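Local coordinates for calcium-regulated actin-bundling protein (Dictyostelium discoideum, PDB 4X3N) that binds and bundles actin filaments under the control of calcium and may help shape and reorganise filopodia and pseudopodia as the cell moves, at residues A[37-42]-A[90-95]; A[44-49]-A[151-156]. One frame throughout, in Å; residues are numbered along the deposited sequence.

Overall arrangement
The calcium site of this helical protein illustrates how a metal loop is tied into its surroundings through both the sheet and the helix beside it. Contact 1 joins the turn between helices 28-38 and 42-57 to the chain running into strand 93-95; contact 2 joins helix 42-57 to strand 150-152 and helix 153-160. Their centres lie about 8 Å apart. Gln45 NE2 donates to Leu40 O at 2.7 Å and also to Asn92 O, and Val151 N bonds to Leu94 O at 2.7 Å within the two-stranded antiparallel sheet. Contact 2 supplies Glu155 to the calcium ion, while the nearest side-chain atom of Asp93 in contact 1 stays about 6 Å from it.

Contact 1. Residues A[37-42]-A[90-95]; sequences VAKLPF and EGNDLD
The ring of Phe42 lies against the backbone of Gly91 and Asn92, with Gly91 O over the centre of one face, 3.4 Å above the plane, and Asn92 N over the same face nearer the rim. That carbonyl oxygen also accepts a hydrogen bond from Phe42 N at 3.0 Å, and receives a CA-H...O contact from Pro41 CA. Further along, Asn92 ND2 reaches Lys39 O at 3.1 Å in a nearly straight bond (171°), the acceptor lying in the plane of the amide. The bend of Lys39 at chi2 (-69°) lays CD near Asn92 ND2; the chain runs on to NZ, which meets the syn lone pair of Asp93 OD2 at 2.8 Å in a salt bridge. A water donates to OD2 as well and, weakly, to Ala38 O. The other oxygen, OD1, forms a salt bridge with Arg150, so the carboxylate is held between two cations and is likely to stay ionised. Glu90 is fixed by Ser43 at OE1 and Trp69 at OE2. Phe42 also packs on Trp69 and Ile72 of helix 61-79 and on Phe153 of helix 153-160, while Leu94 pairs with Val151, placing the contact where the turn between two helices meets the entry to the small antiparallel sheet.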
ATOM      1  N   VAL A  37      12.358  16.091   1.959  1.00 22.86           N
ATOM      2  CA  VAL A  37      11.437  17.075   2.463  1.00 19.99           C
ATOM      3  C   VAL A  37      10.009  16.526   2.337  1.00 18.84           C
ATOM      4  O   VAL A  37       9.198  16.693   3.237  1.00 19.99           O
ATOM      5  CB  VAL A  37      11.505  18.437   1.658  1.00 20.01           C
ATOM      6  CG1 VAL A  37      10.450  19.421   2.198  1.00 18.77           C
ATOM      7  CG2 VAL A  37      12.905  19.046   1.758  1.00 21.48           C
ATOM      8  N   ALA A  38       9.663  15.943   1.186  1.00 18.84           N
ATOM      9  CA  ALA A  38       8.322  15.467   0.962  1.00 18.63           C
ATOM     10  C   ALA A  38       7.890  14.272   1.873  1.00 21.58           C
ATOM     11  O   ALA A  38       6.711  13.995   2.015  1.00 25.23           O
ATOM     12  CB  ALA A  38       8.087  15.153  -0.518  1.00 20.34           C
ATOM     13  N   LYS A  39       8.831  13.607   2.521  1.00 22.66           N
ATOM     14  CA  LYS A  39       8.512  12.583   3.516  1.00 25.24           C
ATOM     15  C   LYS A  39       8.467  13.100   4.922  1.00 24.22           C
ATOM     16  O   LYS A  39       8.143  12.354   5.812  1.00 23.46           O
ATOM     17  CB  LYS A  39       9.522  11.453   3.450  1.00 26.63           C
ATOM     18  CG  LYS A  39       9.353  10.619   2.184  1.00 32.00           C
ATOM     19  CD  LYS A  39       8.040   9.817   2.229  1.00 32.46           C
ATOM     20  CE  LYS A  39       7.917   8.804   1.084  1.00 35.77           C
ATOM     21  NZ  LYS A  39       6.536   8.201   1.088  1.00 33.62           N
ATOM     22  N   LEU A  40       8.757  14.368   5.136  1.00 22.79           N
ATOM     23  CA  LEU A  40       8.663  14.979   6.466  1.00 23.64           C
ATOM     24  C   LEU A  40       7.210  15.141   6.758  1.00 22.34           C
ATOM     25  O   LEU A  40       6.428  15.105   5.833  1.00 21.47           O
ATOM     26  CB  LEU A  40       9.347  16.375   6.545  1.00 22.95           C
ATOM     27  CG  LEU A  40      10.848  16.422   6.361  1.00 24.54           C
ATOM     28  CD1 LEU A  40      11.463  17.820   6.229  1.00 23.76           C
ATOM     29  CD2 LEU A  40      11.528  15.628   7.486  1.00 23.98           C
ATOM     30  N   PRO A  41       6.835  15.278   8.048  1.00 21.52           N
ATOM     31  CA  PRO A  41       5.457  15.590   8.381  1.00 21.57           C
ATOM     32  C   PRO A  41       4.969  16.815   7.583  1.00 22.15           C
ATOM     33  O   PRO A  41       5.756  17.712   7.255  1.00 21.08           O
ATOM     34  CB  PRO A  41       5.499  15.888   9.866  1.00 22.50           C
ATOM     35  CG  PRO A  41       6.655  15.045  10.393  1.00 21.20           C
ATOM     36  CD  PRO A  41       7.684  15.114   9.269  1.00 22.07           C
ATOM     37  N   PHE A  42       3.684  16.838   7.285  1.00 21.11           N
ATOM     38  CA  PHE A  42       3.118  17.899   6.447  1.00 21.19           C
ATOM     39  C   PHE A  42       3.543  19.308   6.914  1.00 22.89           C
ATOM     40  O   PHE A  42       3.846  20.175   6.064  1.00 21.60           O
ATOM     41  CB  PHE A  42       1.569  17.886   6.357  1.00 21.18           C
ATOM     42  CG  PHE A  42       0.915  16.586   5.902  1.00 20.47           C
ATOM     43  CD1 PHE A  42       1.165  16.034   4.666  1.00 19.06           C
ATOM     44  CD2 PHE A  42      -0.009  15.923   6.740  1.00 21.77           C
ATOM     45  CE1 PHE A  42       0.524  14.864   4.276  1.00 20.19           C
ATOM     46  CE2 PHE A  42      -0.652  14.758   6.351  1.00 20.35           C
ATOM     47  CZ  PHE A  42      -0.382  14.239   5.087  1.00 21.38           C
ATOM     48  N   GLU A  90       1.082  12.995  12.686  1.00 22.71           N
ATOM     49  CA  GLU A  90       1.002  13.716  11.433  1.00 23.95           C
ATOM     50  C   GLU A  90       1.653  12.941  10.273  1.00 22.98           C
ATOM     51  O   GLU A  90       2.760  12.480  10.391  1.00 19.93           O
ATOM     52  CB  GLU A  90       1.668  15.077  11.599  1.00 26.97           C
ATOM     53  CG  GLU A  90       1.235  16.044  10.502  1.00 29.77           C
ATOM     54  CD  GLU A  90       1.883  17.411  10.575  1.00 26.46           C
ATOM     55  OE1 GLU A  90       2.679  17.699  11.444  1.00 30.69           O
ATOM     56  OE2 GLU A  90       1.558  18.208   9.711  1.00 26.08           O
ATOM     57  N   GLY A  91       0.970  12.885   9.117  1.00 24.39           N
ATOM     58  CA  GLY A  91       1.447  12.150   7.941  1.00 23.04           C
ATOM     59  C   GLY A  91       2.306  12.953   6.984  1.00 23.82           C
ATOM     60  O   GLY A  91       2.840  13.964   7.377  1.00 25.45           O
ATOM     61  N   ASN A  92       2.512  12.445   5.762  1.00 21.24           N
ATOM     62  CA  ASN A  92       3.388  13.070   4.794  1.00 19.99           C
ATOM     63  C   ASN A  92       2.861  13.083   3.379  1.00 20.36           C
ATOM     64  O   ASN A  92       3.107  14.074   2.654  1.00 19.83           O
ATOM     65  CB  ASN A  92       4.781  12.430   4.732  1.00 21.21           C
ATOM     66  CG  ASN A  92       4.793  10.867   4.791  1.00 23.72           C
ATOM     67  OD1 ASN A  92       3.820  10.187   4.545  1.00 24.04           O
ATOM     68  ND2 ASN A  92       5.934  10.327   5.174  1.00 23.06           N
ATOM     69  N   ASP A  93       2.227  12.006   2.938  1.00 18.07           N
ATOM     70  CA  ASP A  93       1.693  12.008   1.577  1.00 18.02           C
ATOM     71  C   ASP A  93       0.453  11.078   1.417  1.00 19.25           C
ATOM     72  O   ASP A  93       0.081  10.335   2.310  1.00 21.08           O
ATOM     73  CB  ASP A  93       2.806  11.769   0.638  1.00 19.68           C
ATOM     74  CG  ASP A  93       3.420  10.342   0.745  1.00 19.17           C
ATOM     75  OD1 ASP A  93       2.715   9.389   1.056  1.00 20.93           O
ATOM     76  OD2 ASP A  93       4.622  10.211   0.621  1.00 19.16           O
ATOM     77  N   LEU A  94      -0.240  11.241   0.314  1.00 21.18           N
ATOM     78  CA  LEU A  94      -1.488  10.584   0.021  1.00 21.28           C
ATOM     79  C   LEU A  94      -1.394   9.807  -1.318  1.00 21.54           C
ATOM     80  O   LEU A  94      -0.795  10.284  -2.313  1.00 19.75           O
ATOM     81  CB  LEU A  94      -2.609  11.620  -0.141  1.00 22.32           C
ATOM     82  CG  LEU A  94      -2.732  12.777   0.885  1.00 23.89           C
ATOM     83  CD1 LEU A  94      -3.924  13.663   0.496  1.00 24.47           C
ATOM     84  CD2 LEU A  94      -2.900  12.197   2.288  1.00 24.35           C
ATOM     85  N   ASP A  95      -2.043   8.640  -1.389  1.00 20.41           N
ATOM     86  CA  ASP A  95      -2.147   7.968  -2.674  1.00 20.13           C
ATOM     87  C   ASP A  95      -3.126   8.789  -3.516  1.00 19.30           C
ATOM     88  O   ASP A  95      -3.774   9.715  -2.974  1.00 16.72           O
ATOM     89  CB  ASP A  95      -2.470   6.486  -2.518  1.00 20.18           C
ATOM     90  CG  ASP A  95      -3.928   6.153  -2.135  1.00 23.27           C
ATOM     91  OD1 ASP A  95      -4.924   6.894  -2.396  1.00 21.02           O
ATOM     92  OD2 ASP A  95      -4.079   4.984  -1.614  1.00 21.42           O
TER
HETATM   93  O   HOH W   1       6.280  12.187  -0.230  1.00 23.52           O

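Contact 2. Residues A[44-49]-A[151-156]; sequences QQAVHF and VSFLEY. With CA (calcium ion), chain D.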
ATOM      1  N   GLN A  44       6.156  20.397   8.506  1.00 19.67           N
ATOM      2  CA  GLN A  44       7.501  20.695   8.144  1.00 20.80           C
ATOM      3  C   GLN A  44       7.683  20.921   6.648  1.00 20.60           C
ATOM      4  O   GLN A  44       8.537  21.695   6.213  1.00 20.62           O
ATOM      5  CB  GLN A  44       8.412  19.585   8.626  1.00 23.35           C
ATOM      6  CG  GLN A  44       8.594  19.618  10.150  1.00 23.14           C
ATOM      7  CD  GLN A  44       9.448  18.449  10.604  1.00 25.10           C
ATOM      8  OE1 GLN A  44      10.575  18.259  10.138  1.00 26.65           O
ATOM      9  NE2 GLN A  44       8.902  17.646  11.470  1.00 24.59           N
ATOM     10  N   GLN A  45       6.921  20.221   5.861  1.00 20.13           N
ATOM     11  CA  GLN A  45       6.905  20.466   4.411  1.00 18.64           C
ATOM     12  C   GLN A  45       6.438  21.900   4.169  1.00 19.28           C
ATOM     13  O   GLN A  45       6.983  22.641   3.288  1.00 21.76           O
ATOM     14  CB  GLN A  45       5.933  19.509   3.738  1.00 19.00           C
ATOM     15  CG  GLN A  45       6.313  18.047   3.671  1.00 19.80           C
ATOM     16  CD  GLN A  45       5.221  17.168   3.123  1.00 23.03           C
ATOM     17  OE1 GLN A  45       4.501  17.533   2.143  1.00 18.94           O
ATOM     18  NE2 GLN A  45       5.095  15.971   3.703  1.00 22.09           N
ATOM     19  N   ALA A  46       5.372  22.255   4.864  1.00 19.79           N
ATOM     20  CA  ALA A  46       4.783  23.589   4.818  1.00 19.90           C
ATOM     21  C   ALA A  46       5.787  24.679   5.187  1.00 21.75           C
ATOM     22  O   ALA A  46       5.945  25.694   4.491  1.00 18.41           O
ATOM     23  CB  ALA A  46       3.597  23.669   5.745  1.00 20.27           C
ATOM     24  N   VAL A  47       6.507  24.471   6.277  1.00 19.05           N
ATOM     25  CA  VAL A  47       7.498  25.396   6.618  1.00 18.07           C
ATOM     26  C   VAL A  47       8.661  25.467   5.654  1.00 19.06           C
ATOM     27  O   VAL A  47       9.163  26.583   5.413  1.00 20.54           O
ATOM     28  CB  VAL A  47       8.029  25.112   8.025  1.00 19.10           C
ATOM     29  CG1 VAL A  47       9.359  25.805   8.218  1.00 21.87           C
ATOM     30  CG2 VAL A  47       6.994  25.519   9.072  1.00 18.12           C
ATOM     31  N   HIS A  48       9.084  24.361   5.051  1.00 18.29           N
ATOM     32  CA  HIS A  48      10.076  24.437   4.014  1.00 19.42           C
ATOM     33  C   HIS A  48       9.561  25.321   2.890  1.00 20.53           C
ATOM     34  O   HIS A  48      10.288  26.188   2.357  1.00 22.75           O
ATOM     35  CB  HIS A  48      10.433  23.079   3.407  1.00 21.65           C
ATOM     36  CG  HIS A  48      11.512  22.384   4.130  1.00 22.22           C
ATOM     37  ND1 HIS A  48      11.293  21.779   5.346  1.00 21.68           N
ATOM     38  CD2 HIS A  48      12.825  22.229   3.858  1.00 25.86           C
ATOM     39  CE1 HIS A  48      12.413  21.233   5.776  1.00 21.24           C
ATOM     40  NE2 HIS A  48      13.367  21.518   4.909  1.00 22.91           N
ATOM     41  N   PHE A  49       8.346  25.049   2.480  1.00 19.14           N
ATOM     42  CA  PHE A  49       7.749  25.860   1.379  1.00 18.88           C
ATOM     43  C   PHE A  49       7.693  27.360   1.713  1.00 21.04           C
ATOM     44  O   PHE A  49       8.138  28.205   0.918  1.00 21.65           O
ATOM     45  CB  PHE A  49       6.372  25.332   1.045  1.00 20.25           C
ATOM     46  CG  PHE A  49       5.630  26.183   0.001  1.00 19.92           C
ATOM     47  CD1 PHE A  49       6.000  26.127  -1.301  1.00 22.27           C
ATOM     48  CD2 PHE A  49       4.639  27.045   0.364  1.00 20.07           C
ATOM     49  CE1 PHE A  49       5.381  26.913  -2.268  1.00 19.98           C
ATOM     50  CE2 PHE A  49       4.009  27.838  -0.608  1.00 20.29           C
ATOM     51  CZ  PHE A  49       4.402  27.749  -1.910  1.00 18.93           C
ATOM     52  N   VAL A 151       0.938  12.092  -3.306  1.00 19.98           N
ATOM     53  CA  VAL A 151       0.870  13.537  -3.228  1.00 23.94           C
ATOM     54  C   VAL A 151       1.201  14.008  -1.795  1.00 21.25           C
ATOM     55  O   VAL A 151       0.520  13.629  -0.829  1.00 21.65           O
ATOM     56  CB  VAL A 151      -0.496  14.071  -3.657  1.00 24.09           C
ATOM     57  CG1 VAL A 151      -0.535  15.561  -3.506  1.00 25.74           C
ATOM     58  CG2 VAL A 151      -0.813  13.697  -5.095  1.00 24.90           C
ATOM     59  N   SER A 152       2.300  14.751  -1.700  1.00 20.15           N
ATOM     60  CA  SER A 152       2.741  15.367  -0.494  1.00 18.73           C
ATOM     61  C   SER A 152       2.086  16.743  -0.395  1.00 19.76           C
ATOM     62  O   SER A 152       1.591  17.261  -1.385  1.00 19.20           O
ATOM     63  CB  SER A 152       4.238  15.502  -0.515  1.00 19.18           C
ATOM     64  OG  SER A 152       4.647  16.253  -1.660  1.00 18.99           O
ATOM     65  N   PHE A 153       2.104  17.331   0.787  1.00 19.30           N
ATOM     66  CA  PHE A 153       1.668  18.720   0.961  1.00 18.49           C
ATOM     67  C   PHE A 153       2.555  19.638   0.197  1.00 18.26           C
ATOM     68  O   PHE A 153       2.075  20.572  -0.429  1.00 18.13           O
ATOM     69  CB  PHE A 153       1.625  19.083   2.423  1.00 19.45           C
ATOM     70  CG  PHE A 153       0.816  20.312   2.752  1.00 18.02           C
ATOM     71  CD1 PHE A 153      -0.409  20.535   2.175  1.00 20.58           C
ATOM     72  CD2 PHE A 153       1.254  21.196   3.760  1.00 21.66           C
ATOM     73  CE1 PHE A 153      -1.150  21.697   2.494  1.00 21.20           C
ATOM     74  CE2 PHE A 153       0.480  22.344   4.119  1.00 22.00           C
ATOM     75  CZ  PHE A 153      -0.679  22.596   3.458  1.00 21.69           C
ATOM     76  N   LEU A 154       3.851  19.331   0.160  1.00 18.26           N
ATOM     77  CA  LEU A 154       4.808  20.073  -0.658  1.00 18.41           C
ATOM     78  C   LEU A 154       4.377  20.111  -2.123  1.00 17.97           C
ATOM     79  O   LEU A 154       4.417  21.150  -2.730  1.00 18.64           O
ATOM     80  CB  LEU A 154       6.223  19.533  -0.623  1.00 20.94           C
ATOM     81  CG  LEU A 154       7.307  20.285  -1.422  1.00 23.41           C
ATOM     82  CD1 LEU A 154       7.603  21.697  -0.900  1.00 25.62           C
ATOM     83  CD2 LEU A 154       8.588  19.489  -1.400  1.00 24.87           C
ATOM     84  N   GLU A 155       4.029  18.971  -2.663  1.00 16.47           N
ATOM     85  CA  GLU A 155       3.664  18.878  -4.083  1.00 20.39           C
ATOM     86  C   GLU A 155       2.366  19.638  -4.355  1.00 19.46           C
ATOM     87  O   GLU A 155       2.285  20.356  -5.331  1.00 21.09           O
ATOM     88  CB  GLU A 155       3.594  17.409  -4.504  1.00 20.65           C
ATOM     89  CG  GLU A 155       4.965  16.806  -4.683  1.00 20.08           C
ATOM     90  CD  GLU A 155       4.900  15.314  -4.812  1.00 21.29           C
ATOM     91  OE1 GLU A 155       4.422  14.683  -3.865  1.00 22.27           O
ATOM     92  OE2 GLU A 155       5.309  14.795  -5.868  1.00 21.14           O
ATOM     93  N   TYR A 156       1.384  19.497  -3.473  1.00 19.55           N
ATOM     94  CA  TYR A 156       0.166  20.319  -3.552  1.00 21.38           C
ATOM     95  C   TYR A 156       0.499  21.822  -3.562  1.00 19.81           C
ATOM     96  O   TYR A 156      -0.037  22.602  -4.372  1.00 21.09           O
ATOM     97  CB  TYR A 156      -0.817  19.988  -2.405  1.00 20.96           C
ATOM     98  CG  TYR A 156      -1.721  21.154  -2.066  1.00 21.11           C
ATOM     99  CD1 TYR A 156      -2.835  21.443  -2.856  1.00 21.98           C
ATOM    100  CD2 TYR A 156      -1.508  21.931  -0.935  1.00 20.20           C
ATOM    101  CE1 TYR A 156      -3.692  22.515  -2.533  1.00 22.91           C
ATOM    102  CE2 TYR A 156      -2.310  23.006  -0.625  1.00 21.56           C
ATOM    103  CZ  TYR A 156      -3.407  23.320  -1.443  1.00 23.94           C
ATOM    104  OH  TYR A 156      -4.250  24.400  -1.126  1.00 22.94           O
TER
HETATM  105 CA    CA D 301       4.906  12.411  -5.150  1.00 25.66          CA
HETATM  106  O   HOH W   2       5.947  12.244  -3.009  1.00 19.76           O
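Helix 42-57 and the start of helix 153-160 come closest at Gln45 and Leu154, whose CA atoms lie 5.5 Å apart. Gln45 carries the contact: its chain is extended beyond CG (chi2 174°) and brings the amide to the first turn of the other helix. There OE1 accepts from Leu154 N at 2.8 Å, in the plane of its own carbonyl and with an N-H...O angle of 160°. Phe153 N is also 2.8 Å from OE1, while CB of Phe153 and of Ser152 pack against the same oxygen. The helix start would probably add to the pull on this acceptor. NE2 donates to Leu40 O and Asn92 O, which fixes the rotation of the buried amide. A leucine in place of Gln45 would probably leave Leu154 N without its acceptor and Leu40 O and Asn92 O without this donor. Beside it, Ala46 CB meets the edge of the Phe153 ring, 3.8 Å from CE2, and Phe49 CB touches Leu154 CD1.

Behind this interface, Ser152 and Glu155 form a capping box: Glu155 N donates to Ser152 OG (3.0 Å), and Glu155 OE1 accepts from both Ser152 N and OG, on its anti side. The same carboxylate grips the calcium ion through OE1 at 2.7 Å and OE2 at 2.5 Å. Asp144, Asn146, Asp148, the carbonyl of Arg150 and a water complete the site, a helix-loop-helix with the bidentate closing glutamate characteristic of an EF-hand calcium loop.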